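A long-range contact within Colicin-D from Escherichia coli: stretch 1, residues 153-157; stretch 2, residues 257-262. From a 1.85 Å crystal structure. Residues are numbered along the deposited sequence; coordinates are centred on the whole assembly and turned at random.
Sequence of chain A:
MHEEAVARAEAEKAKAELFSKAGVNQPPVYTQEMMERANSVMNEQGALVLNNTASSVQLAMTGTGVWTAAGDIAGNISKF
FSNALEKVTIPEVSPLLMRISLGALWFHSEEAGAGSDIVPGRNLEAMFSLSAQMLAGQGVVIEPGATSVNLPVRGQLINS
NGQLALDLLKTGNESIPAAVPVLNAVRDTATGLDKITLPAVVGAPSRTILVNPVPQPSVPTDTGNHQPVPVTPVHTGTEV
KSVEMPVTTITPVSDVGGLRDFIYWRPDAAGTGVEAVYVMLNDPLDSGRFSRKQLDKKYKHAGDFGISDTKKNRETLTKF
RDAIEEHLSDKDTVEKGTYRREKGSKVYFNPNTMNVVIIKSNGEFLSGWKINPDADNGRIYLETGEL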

ATOM      1  N   VAL A 153      14.007  -8.436 -18.154  1.00 26.64           N
ATOM      2  CA  VAL A 153      12.979  -7.516 -18.625  1.00 32.77           C
ATOM      3  C   VAL A 153      13.381  -6.126 -18.188  1.00 28.39           C
ATOM      4  O   VAL A 153      13.705  -5.923 -17.015  1.00 28.79           O
ATOM      5  CB  VAL A 153      11.588  -7.837 -18.044  1.00 30.82           C
ATOM      6  CG1 VAL A 153      10.576  -6.794 -18.505  1.00 29.09           C
ATOM      7  CG2 VAL A 153      11.155  -9.193 -18.457  1.00 30.75           C
ATOM      8  N   ARG A 154      13.355  -5.169 -19.113  1.00 25.26           N
ATOM      9  CA  ARG A 154      13.535  -3.774 -18.751  1.00 21.11           C
ATOM     10  C   ARG A 154      12.271  -2.995 -19.070  1.00 29.18           C
ATOM     11  O   ARG A 154      11.427  -3.429 -19.863  1.00 28.12           O
ATOM     12  CB  ARG A 154      14.748  -3.165 -19.461  1.00 18.90           C
ATOM     13  CG  ARG A 154      16.066  -3.645 -18.854  1.00 25.00           C
ATOM     14  CD  ARG A 154      17.249  -3.258 -19.721  1.00 24.44           C
ATOM     15  NE  ARG A 154      17.535  -1.832 -19.659  1.00 23.12           N
ATOM     16  CZ  ARG A 154      18.495  -1.253 -20.374  1.00 31.77           C
ATOM     17  NH1 ARG A 154      19.236  -1.990 -21.195  1.00 27.25           N
ATOM     18  NH2 ARG A 154      18.709   0.053 -20.282  1.00 25.83           N
ATOM     19  N   GLY A 155      12.143  -1.833 -18.440  1.00 24.78           N
ATOM     20  CA  GLY A 155      10.931  -1.045 -18.522  1.00 24.46           C
ATOM     21  C   GLY A 155      11.194   0.336 -19.085  1.00 27.95           C
ATOM     22  O   GLY A 155      12.298   0.876 -18.972  1.00 27.32           O
ATOM     23  N   GLN A 156      10.156   0.908 -19.688  1.00 31.76           N
ATOM     24  CA  GLN A 156      10.201   2.247 -20.252  1.00 26.62           C
ATOM     25  C   GLN A 156       8.822   2.877 -20.130  1.00 28.02           C
ATOM     26  O   GLN A 156       7.819   2.235 -20.464  1.00 27.18           O
ATOM     27  CB  GLN A 156      10.640   2.189 -21.715  1.00 35.80           C
ATOM     28  CG  GLN A 156      10.139   3.323 -22.551  1.00 39.64           C
ATOM     29  CD  GLN A 156      10.889   3.445 -23.840  1.00 35.51           C
ATOM     30  OE1 GLN A 156      10.630   2.719 -24.798  1.00 40.86           O
ATOM     31  NE2 GLN A 156      11.842   4.365 -23.871  1.00 38.42           N
ATOM     32  N   LEU A 157       8.767   4.114 -19.638  1.00 22.49           N
ATOM     33  CA  LEU A 157       7.514   4.855 -19.566  1.00 24.83           C
ATOM     34  C   LEU A 157       7.283   5.595 -20.879  1.00 23.55           C
ATOM     35  O   LEU A 157       8.201   6.223 -21.415  1.00 21.14           O
ATOM     36  CB  LEU A 157       7.516   5.840 -18.403  1.00 23.83           C
ATOM     37  CG  LEU A 157       7.276   5.238 -17.024  1.00 29.66           C
ATOM     38  CD1 LEU A 157       7.434   6.309 -15.965  1.00 24.82           C
ATOM     39  CD2 LEU A 157       5.896   4.611 -16.943  1.00 26.39           C
ATOM     40  N   GLY A 257      18.020   3.822 -26.936  1.00 44.43           N
ATOM     41  CA  GLY A 257      18.107   5.240 -26.631  1.00 40.33           C
ATOM     42  C   GLY A 257      16.890   5.801 -25.919  1.00 39.44           C
ATOM     43  O   GLY A 257      16.949   6.937 -25.431  1.00 47.45           O
ATOM     44  N   GLY A 258      15.796   5.052 -25.854  1.00 32.78           N
ATOM     45  CA  GLY A 258      14.672   5.462 -25.045  1.00 44.73           C
ATOM     46  C   GLY A 258      14.711   4.979 -23.610  1.00 46.67           C
ATOM     47  O   GLY A 258      13.724   5.166 -22.888  1.00 47.25           O
ATOM     48  N   LEU A 259      15.817   4.365 -23.173  1.00 38.44           N
ATOM     49  CA  LEU A 259      15.912   3.712 -21.868  1.00 23.87           C
ATOM     50  C   LEU A 259      16.842   4.496 -20.961  1.00 29.71           C
ATOM     51  O   LEU A 259      18.059   4.499 -21.168  1.00 36.91           O
ATOM     52  CB  LEU A 259      16.416   2.279 -22.005  1.00 21.76           C
ATOM     53  CG  LEU A 259      15.468   1.310 -22.684  1.00 34.60           C
ATOM     54  CD1 LEU A 259      15.985  -0.098 -22.486  1.00 34.58           C
ATOM     55  CD2 LEU A 259      14.067   1.460 -22.129  1.00 36.77           C
ATOM     56  N   ARG A 260      16.281   5.115 -19.933  1.00 25.86           N
ATOM     57  CA  ARG A 260      17.059   5.713 -18.859  1.00 29.67           C
ATOM     58  C   ARG A 260      16.604   5.052 -17.562  1.00 33.94           C
ATOM     59  O   ARG A 260      15.941   5.676 -16.733  1.00 52.39           O
ATOM     60  CB  ARG A 260      16.882   7.212 -18.806  1.00 25.04           C
ATOM     61  CG  ARG A 260      17.008   7.888 -20.135  1.00 26.81           C
ATOM     62  CD  ARG A 260      16.655   9.327 -19.968  1.00 23.50           C
ATOM     63  NE  ARG A 260      17.810  10.128 -19.588  1.00 21.81           N
ATOM     64  CZ  ARG A 260      17.728  11.427 -19.323  1.00 25.87           C
ATOM     65  NH1 ARG A 260      16.536  12.036 -19.389  1.00 16.73           N
ATOM     66  NH2 ARG A 260      18.827  12.115 -19.016  1.00 20.77           N
ATOM     67  N   ASP A 261      16.895   3.768 -17.427  1.00 20.16           N
ATOM     68  CA  ASP A 261      16.533   3.030 -16.223  1.00 17.05           C
ATOM     69  C   ASP A 261      17.789   2.706 -15.428  1.00 22.41           C
ATOM     70  O   ASP A 261      18.902   2.673 -15.963  1.00 19.70           O
ATOM     71  CB  ASP A 261      15.762   1.745 -16.570  1.00 16.06           C
ATOM     72  CG  ASP A 261      16.480   0.905 -17.608  1.00 28.01           C
ATOM     73  OD1 ASP A 261      17.196   1.491 -18.445  1.00 25.74           O
ATOM     74  OD2 ASP A 261      16.332  -0.334 -17.587  1.00 20.68           O
ATOM     75  N   PHE A 262      17.612   2.486 -14.126  1.00 15.63           N
ATOM     76  CA  PHE A 262      18.772   2.226 -13.286  1.00 14.94           C
ATOM     77  C   PHE A 262      18.316   1.494 -12.035  1.00 19.93           C
ATOM     78  O   PHE A 262      17.122   1.308 -11.800  1.00 18.43           O
ATOM     79  CB  PHE A 262      19.504   3.527 -12.926  1.00 16.84           C
ATOM     80  CG  PHE A 262      18.685   4.495 -12.089  1.00 19.98           C
ATOM     81  CD1 PHE A 262      17.822   5.406 -12.695  1.00 17.79           C
ATOM     82  CD2 PHE A 262      18.811   4.513 -10.696  1.00 19.50           C
ATOM     83  CE1 PHE A 262      17.089   6.306 -11.943  1.00 17.30           C
ATOM     84  CE2 PHE A 262      18.081   5.402  -9.927  1.00 17.08           C
ATOM     85  CZ  PHE A 262      17.211   6.309 -10.552  1.00 15.13           C
TER

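How does stretch 2 approach the strand at its glycine end? The 3-10 segment of G257 and G258 finishes beside Q156, while the direction of stretch 1 from R154 to Q156 lies 121° from that of G258 to D261, so the two chains run obliquely to each other, neither parallel nor antiparallel. G257 itself touches nothing across the contact. G258 lies close to the end of the Q156 side chain. The modelled separation of 2.3 Å between Q156 NE2 and G258 O is too short for a hydrogen bond, and no bonding is inferred from it.

What does L259 contribute? Its CA-to-CB bond points sideways, yet the end of the side chain comes nearer, with one methyl against the strand and the other over the end of R154. L259 CD2 packs 3.5 Å from Q156 CB and 3.7 Å from G155 O, while L259 CD1 lies 3.5 Å from R154 CZ, over one face of the guanidinium. That face, poor in hydrogen-bonding capacity, suits a methyl group, and the contact is one of van der Waals packing.

Why does R260 take no part, while D261 does? R260 points away from stretch 1, and the next residue, D261, points toward it. D261 meets R154 at the edge of its guanidinium, where the N-H groups project: R154 NE donates to D261 OD2 at 2.8 Å and R154 NH2 to D261 OD1 at 2.8 Å. With angles of 164° and 174°, both bonds are nearly straight, and opposite charges make the pair a two-pronged salt bridge. The guanidinium thus uses its edge for the carboxylate and a face for L259. Beyond D261, F262 points away and the contact ends.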